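Local coordinates for PilO protein (Pseudomonas aeruginosa, PDB 2RJZ) that helps build type IV pili by pairing with PilN at the foundation of the inner-membrane PilM/PilN/PilO/PilP complex, and so supports twitching motility and surface adhesion, at residues I105-D110 with L129-R134; F62-L67 with P80-V85. All blocks are in the same frame, centred on the assembly; numbering follows the deposited sequence.

How the contacts relate
Both contacts are antiparallel strand pairings in one four-stranded sheet of the periplasmic part of PilO, ordered 61-72, 76-87, 124-135, 106-115. Each joins an outer strand to an inner one, and the inner strands are neighbours: A130 N of contact 1 lies 2.8 Å from I81 O of contact 2, a probable hydrogen bond. Contact 1 sits near the second subunit, with hydroxyls, an imidazole and a lysine on one face. Contact 2 is centred about 11 Å from the centre of the chain, against about 2 Å for contact 1, and is more exposed, with four exposed residues on its outer strand; water joins its polar side chains, while its other face is apolar and packs on helix 43-57.

Contact 1: I105-D110 with L129-R134; sequences IVTLHD and LAKTYR. With SO4 (sulfate ion), chain C.
T107 and Y133 meet through their hydroxyls, with T107 OG1 2.5 Å from Y133 OH and lying in the plane of the tyrosine ring, at its edge. The same OG1 is 2.5 Å from H109 NE2, so one threonine oxygen is hydrogen-bonded to both a phenol and an imidazole. Its chi1 of 57° sets OG1 between the backbone N and the carbonyl carbon, leaving CG2 packed beside Y133.

K131 covers one face of the H109 ring, and its extended side chain crosses that of H109 at about a right angle. K131 CE stands over the centre of that face, 4.2 Å from the centroid, a CH-pi contact, while L129 O, which accepts the H109 N-H, lies at the ring edge, in its plane. Beyond the ring, K131 NZ reaches a sulfate, probably from the crystallisation liquor, although its very short approach makes that geometry doubtful. E78 forms a salt bridge with the same amine.

Backbone bonds position these groups: T107 and K131 exchange N-H and C=O bonds, T107 N to K131 O at 3.0 Å and K131 N to T107 O at 2.9 Å. L129 N also reaches D110 O, 3.0 Å away. Toward I105, T132 OG1 donates to I105 O at 2.7 Å, a side-chain bond to the backbone.

The opposite face is apolar around A130, whose CB meets L108 CD2 at 3.8 Å. There V106 and T132 lean on helix 43-57 and L108 on helix 89-100. I105 and Y133 touch L35 of helix 17-36, strand 76-87 flanks residues 129-134, and D110 OD1 bonds S100 OG of the second subunit.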
loop_
_atom_site.group_PDB
_atom_site.type_symbol
_atom_site.label_atom_id
_atom_site.label_comp_id
_atom_site.label_asym_id
_atom_site.label_seq_id
_atom_site.Cartn_x
_atom_site.Cartn_y
_atom_site.Cartn_z
ATOM N N ILE A 105 -4.070 -6.107 -10.131
ATOM C CA ILE A 105 -4.687 -5.378 -9.039
ATOM C C ILE A 105 -4.110 -6.014 -7.766
ATOM O O ILE A 105 -4.601 -7.033 -7.278
ATOM C CB ILE A 105 -6.261 -5.483 -9.043
ATOM C CG1 ILE A 105 -6.879 -5.152 -10.421
ATOM C CG2 ILE A 105 -6.856 -4.681 -7.874
ATOM C CD1 ILE A 105 -6.447 -3.845 -11.056
ATOM N N VAL A 106 -3.021 -5.433 -7.279
ATOM C CA VAL A 106 -2.314 -5.968 -6.121
ATOM C C VAL A 106 -1.805 -4.799 -5.272
ATOM O O VAL A 106 -1.205 -3.870 -5.799
ATOM C CB VAL A 106 -1.169 -6.949 -6.524
ATOM C CG1 VAL A 106 -0.144 -6.273 -7.430
ATOM C CG2 VAL A 106 -0.508 -7.557 -5.286
ATOM N N THR A 107 -2.094 -4.834 -3.977
ATOM C CA THR A 107 -1.618 -3.794 -3.086
ATOM C C THR A 107 -0.636 -4.439 -2.107
ATOM O O THR A 107 -0.747 -5.642 -1.792
ATOM C CB THR A 107 -2.780 -3.113 -2.331
ATOM O OG1 THR A 107 -3.527 -4.101 -1.615
ATOM C CG2 THR A 107 -3.708 -2.372 -3.279
ATOM N N LEU A 108 0.319 -3.651 -1.644
ATOM C CA LEU A 108 1.326 -4.136 -0.710
ATOM C C LEU A 108 1.143 -3.462 0.627
ATOM O O LEU A 108 0.728 -2.296 0.699
ATOM C CB LEU A 108 2.742 -3.918 -1.256
ATOM C CG LEU A 108 3.028 -4.668 -2.561
ATOM C CD1 LEU A 108 4.358 -4.230 -3.133
ATOM C CD2 LEU A 108 3.070 -6.165 -2.302
ATOM N N HIS A 109 1.418 -4.207 1.697
ATOM C CA HIS A 109 1.061 -3.721 3.046
ATOM C C HIS A 109 2.242 -3.805 4.000
ATOM O O HIS A 109 3.350 -3.488 3.581
ATOM C CB HIS A 109 -0.238 -4.365 3.515
ATOM C CG HIS A 109 -1.342 -4.185 2.516
ATOM N ND1 HIS A 109 -2.247 -3.143 2.576
ATOM C CD2 HIS A 109 -1.629 -4.870 1.380
ATOM C CE1 HIS A 109 -3.055 -3.203 1.531
ATOM N NE2 HIS A 109 -2.700 -4.246 0.791
ATOM N N ASP A 110 2.035 -4.210 5.243
ATOM C CA ASP A 110 3.122 -4.308 6.173
ATOM C C ASP A 110 4.180 -5.339 5.762
ATOM O O ASP A 110 3.894 -6.342 5.088
ATOM C CB ASP A 110 2.585 -4.551 7.593
ATOM C CG ASP A 110 1.679 -3.404 8.078
ATOM O OD1 ASP A 110 1.656 -2.330 7.426
ATOM O OD2 ASP A 110 0.984 -3.575 9.101
ATOM N N LEU A 129 3.113 -8.605 3.345
ATOM C CA LEU A 129 1.730 -8.912 2.994
ATOM C C LEU A 129 1.276 -8.195 1.693
ATOM O O LEU A 129 1.402 -6.964 1.563
ATOM C CB LEU A 129 0.804 -8.581 4.164
ATOM C CG LEU A 129 -0.685 -8.895 4.024
ATOM C CD1 LEU A 129 -0.864 -10.412 3.929
ATOM C CD2 LEU A 129 -1.415 -8.327 5.255
ATOM N N ALA A 130 0.815 -8.986 0.723
ATOM C CA ALA A 130 0.231 -8.490 -0.501
ATOM C C ALA A 130 -1.255 -8.823 -0.426
ATOM O O ALA A 130 -1.658 -9.691 0.352
ATOM C CB ALA A 130 0.869 -9.152 -1.729
ATOM N N LYS A 131 -2.073 -8.095 -1.181
ATOM C CA LYS A 131 -3.482 -8.434 -1.291
ATOM C C LYS A 131 -3.925 -8.301 -2.699
ATOM O O LYS A 131 -3.505 -7.411 -3.437
ATOM C CB LYS A 131 -4.380 -7.520 -0.451
ATOM C CG LYS A 131 -4.317 -7.747 1.016
ATOM C CD LYS A 131 -5.057 -6.635 1.710
ATOM C CE LYS A 131 -4.864 -6.759 3.204
ATOM N NZ LYS A 131 -5.699 -5.771 3.913
ATOM N N THR A 132 -4.811 -9.205 -3.071
ATOM C CA THR A 132 -5.523 -9.025 -4.291
ATOM C C THR A 132 -7.022 -9.124 -3.971
ATOM O O THR A 132 -7.413 -9.424 -2.832
ATOM C CB THR A 132 -5.033 -9.992 -5.390
ATOM O OG1 THR A 132 -5.494 -9.502 -6.668
ATOM C CG2 THR A 132 -5.516 -11.439 -5.122
ATOM N N TYR A 133 -7.842 -8.878 -4.982
ATOM C CA TYR A 133 -9.247 -8.643 -4.790
ATOM C C TYR A 133 -10.058 -9.252 -5.945
ATOM O O TYR A 133 -9.604 -9.316 -7.102
ATOM C CB TYR A 133 -9.529 -7.128 -4.695
ATOM C CG TYR A 133 -8.625 -6.366 -3.720
ATOM C CD1 TYR A 133 -9.058 -6.037 -2.416
ATOM C CD2 TYR A 133 -7.334 -5.989 -4.107
ATOM C CE1 TYR A 133 -8.206 -5.326 -1.541
ATOM C CE2 TYR A 133 -6.490 -5.312 -3.258
ATOM C CZ TYR A 133 -6.919 -4.978 -1.985
ATOM O OH TYR A 133 -6.015 -4.301 -1.193
ATOM N N ARG A 134 -11.276 -9.672 -5.624
ATOM C CA ARG A 134 -12.208 -10.075 -6.666
ATOM C C ARG A 134 -13.603 -9.558 -6.331
ATOM O O ARG A 134 -13.902 -9.298 -5.159
ATOM C CB ARG A 134 -12.183 -11.591 -6.831
ATOM C CG ARG A 134 -12.900 -12.350 -5.749
ATOM C CD ARG A 134 -12.497 -13.825 -5.795
ATOM N NE ARG A 134 -12.895 -14.568 -4.596
ATOM C CZ ARG A 134 -14.082 -15.152 -4.431
ATOM N NH1 ARG A 134 -15.017 -15.051 -5.384
ATOM N NH2 ARG A 134 -14.338 -15.827 -3.309
HETATM S S SO4 C . -4.061 -3.918 6.131
HETATM O O1 SO4 C . -3.233 -5.132 6.018
HETATM O O2 SO4 C . -5.055 -3.809 5.059
HETATM O O3 SO4 C . -4.810 -3.964 7.394
HETATM O O4 SO4 C . -3.198 -2.727 6.056
#

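Contact 2: F62-L67 with P80-V85; sequences FEEIKL and PIQISV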
loop_
_atom_site.group_PDB
_atom_site.type_symbol
_atom_site.label_atom_id
_atom_site.label_comp_id
_atom_site.label_asym_id
_atom_site.label_seq_id
_atom_site.Cartn_x
_atom_site.Cartn_y
_atom_site.Cartn_z
ATOM N N PHE A 62 12.731 -17.434 -2.959
ATOM C CA PHE A 62 11.456 -17.587 -2.268
ATOM C C PHE A 62 11.502 -18.694 -1.240
ATOM O O PHE A 62 11.956 -19.796 -1.529
ATOM C CB PHE A 62 10.326 -17.855 -3.269
ATOM C CG PHE A 62 9.855 -16.628 -3.940
ATOM C CD1 PHE A 62 8.704 -15.976 -3.492
ATOM C CD2 PHE A 62 10.604 -16.060 -4.957
ATOM C CE1 PHE A 62 8.290 -14.798 -4.083
ATOM C CE2 PHE A 62 10.202 -14.878 -5.564
ATOM C CZ PHE A 62 9.051 -14.243 -5.132
ATOM N N GLU A 63 10.998 -18.420 -0.053
ATOM C CA GLU A 63 10.885 -19.462 0.947
ATOM C C GLU A 63 9.468 -19.979 1.082
ATOM O O GLU A 63 9.260 -21.170 1.288
ATOM C CB GLU A 63 11.400 -18.976 2.283
ATOM C CG GLU A 63 12.890 -18.678 2.252
ATOM C CD GLU A 63 13.391 -18.230 3.610
ATOM O OE1 GLU A 63 12.765 -17.317 4.190
ATOM O OE2 GLU A 63 14.394 -18.803 4.093
ATOM N N GLU A 64 8.506 -19.077 0.963
ATOM C CA GLU A 64 7.109 -19.393 1.268
ATOM C C GLU A 64 6.128 -18.379 0.680
ATOM O O GLU A 64 6.385 -17.164 0.626
ATOM C CB GLU A 64 6.912 -19.548 2.785
ATOM C CG GLU A 64 5.478 -19.651 3.236
ATOM C CD GLU A 64 5.365 -19.643 4.759
ATOM O OE1 GLU A 64 5.005 -18.582 5.352
ATOM O OE2 GLU A 64 5.670 -20.698 5.374
ATOM N N ILE A 65 5.012 -18.907 0.198
ATOM C CA ILE A 65 3.854 -18.109 -0.156
ATOM C C ILE A 65 2.688 -18.676 0.608
ATOM O O ILE A 65 2.310 -19.869 0.438
ATOM C CB ILE A 65 3.501 -18.187 -1.631
ATOM C CG1 ILE A 65 4.627 -17.614 -2.480
ATOM C CG2 ILE A 65 2.184 -17.438 -1.877
ATOM C CD1 ILE A 65 4.566 -18.070 -3.906
ATOM N N LYS A 66 2.114 -17.825 1.448
ATOM C CA LYS A 66 1.079 -18.255 2.340
ATOM C C LYS A 66 -0.184 -17.503 1.984
ATOM O O LYS A 66 -0.241 -16.253 2.058
ATOM C CB LYS A 66 1.500 -17.994 3.776
ATOM C CG LYS A 66 0.583 -18.604 4.786
ATOM C CD LYS A 66 1.064 -18.383 6.206
ATOM C CE LYS A 66 0.031 -18.974 7.208
ATOM N NZ LYS A 66 0.097 -18.377 8.597
ATOM N N LEU A 67 -1.186 -18.263 1.554
ATOM C CA LEU A 67 -2.484 -17.696 1.222
ATOM C C LEU A 67 -3.301 -17.735 2.488
ATOM O O LEU A 67 -3.416 -18.767 3.130
ATOM C CB LEU A 67 -3.164 -18.484 0.108
ATOM C CG LEU A 67 -2.984 -18.027 -1.332
ATOM C CD1 LEU A 67 -1.559 -18.258 -1.853
ATOM C CD2 LEU A 67 -3.986 -18.748 -2.217
ATOM N N PRO A 80 -5.570 -12.063 1.026
ATOM C CA PRO A 80 -4.239 -11.741 1.569
ATOM C C PRO A 80 -3.228 -12.844 1.295
ATOM O O PRO A 80 -3.501 -14.022 1.546
ATOM C CB PRO A 80 -4.476 -11.607 3.093
ATOM C CG PRO A 80 -5.987 -11.799 3.306
ATOM C CD PRO A 80 -6.494 -12.521 2.087
ATOM N N ILE A 81 -2.071 -12.449 0.771
ATOM C CA ILE A 81 -0.992 -13.354 0.445
ATOM C C ILE A 81 0.265 -12.863 1.163
ATOM O O ILE A 81 0.781 -11.766 0.873
ATOM C CB ILE A 81 -0.714 -13.327 -1.064
ATOM C CG1 ILE A 81 -1.981 -13.659 -1.863
ATOM C CG2 ILE A 81 0.460 -14.240 -1.431
ATOM C CD1 ILE A 81 -1.971 -13.088 -3.275
ATOM N N GLN A 82 0.766 -13.681 2.082
ATOM C CA GLN A 82 2.016 -13.400 2.765
ATOM C C GLN A 82 3.224 -14.040 2.077
ATOM O O GLN A 82 3.278 -15.266 1.916
ATOM C CB GLN A 82 1.920 -13.872 4.209
ATOM C CG GLN A 82 3.137 -13.519 5.023
ATOM C CD GLN A 82 3.207 -14.330 6.295
ATOM O OE1 GLN A 82 2.237 -14.383 7.056
ATOM N NE2 GLN A 82 4.348 -14.987 6.529
ATOM N N ILE A 83 4.177 -13.200 1.667
ATOM C CA ILE A 83 5.360 -13.623 0.952
ATOM C C ILE A 83 6.618 -13.531 1.830
ATOM O O ILE A 83 6.925 -12.441 2.374
ATOM C CB ILE A 83 5.659 -12.692 -0.256
ATOM C CG1 ILE A 83 4.408 -12.240 -1.010
ATOM C CG2 ILE A 83 6.682 -13.310 -1.198
ATOM C CD1 ILE A 83 3.568 -13.334 -1.479
ATOM N N SER A 84 7.368 -14.636 1.902
ATOM C CA SER A 84 8.697 -14.672 2.508
ATOM C C SER A 84 9.788 -14.883 1.472
ATOM O O SER A 84 9.804 -15.898 0.759
ATOM C CB SER A 84 8.805 -15.801 3.543
ATOM O OG SER A 84 7.924 -15.578 4.628
ATOM N N VAL A 85 10.712 -13.941 1.416
ATOM C CA VAL A 85 11.833 -13.990 0.491
ATOM C C VAL A 85 13.136 -13.711 1.256
ATOM O O VAL A 85 13.104 -13.236 2.393
ATOM C CB VAL A 85 11.660 -12.972 -0.666
ATOM C CG1 VAL A 85 10.495 -13.366 -1.512
ATOM C CG2 VAL A 85 11.442 -11.560 -0.138
HETATM O O HOH W 1 5.082 -16.257 4.217
#
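K66 and Q82 form a regular hydrogen-bonded pair, their two N-H to O bonds each 2.8 Å (K66 N to Q82 O, Q82 N to K66 O). Further along, the backbone pairing is interrupted once by a classic beta bulge, where E63 and E64 both face S84. E63 N donates to S84 O at 2.9 Å, while E64 N adds only a weak second bond to that oxygen; E64 O in turn takes S84 N. The extra residue shifts the register by one, which is why F62 pairs with V85.

Polar side chains on the E64, Q82 and S84 face meet through water. E64 OE1 and Q82 NE2 are 3.8 Å apart with no direct bond; a single water links them. The carboxylate and amide planes are turned 53° from each other. The water donates to E64 OE1 at 2.6 Å, bonds S84 OG at 3.0 Å, and makes weak bonds to Q82 NE2 and Q82 O. Both E64 and Q82 carry CG anti to the backbone N (chi1 170° for E64), which sends the two chains out to the water.

Apolar contacts take the other face. V85 CG1 rests over one face of the F62 ring, 3.8 Å from its centroid and offset toward the rim, while F62 CE1 reaches I83 CG2 at 3.6 Å. I65 and I81 lie side by side, CG2 against CG2.

This greasy face packs on helix 43-57, with F62 on I51 and I65 on L48. Strand 124-135 bonds along the inner strand's far edge, and its R125 takes E63 in a salt bridge.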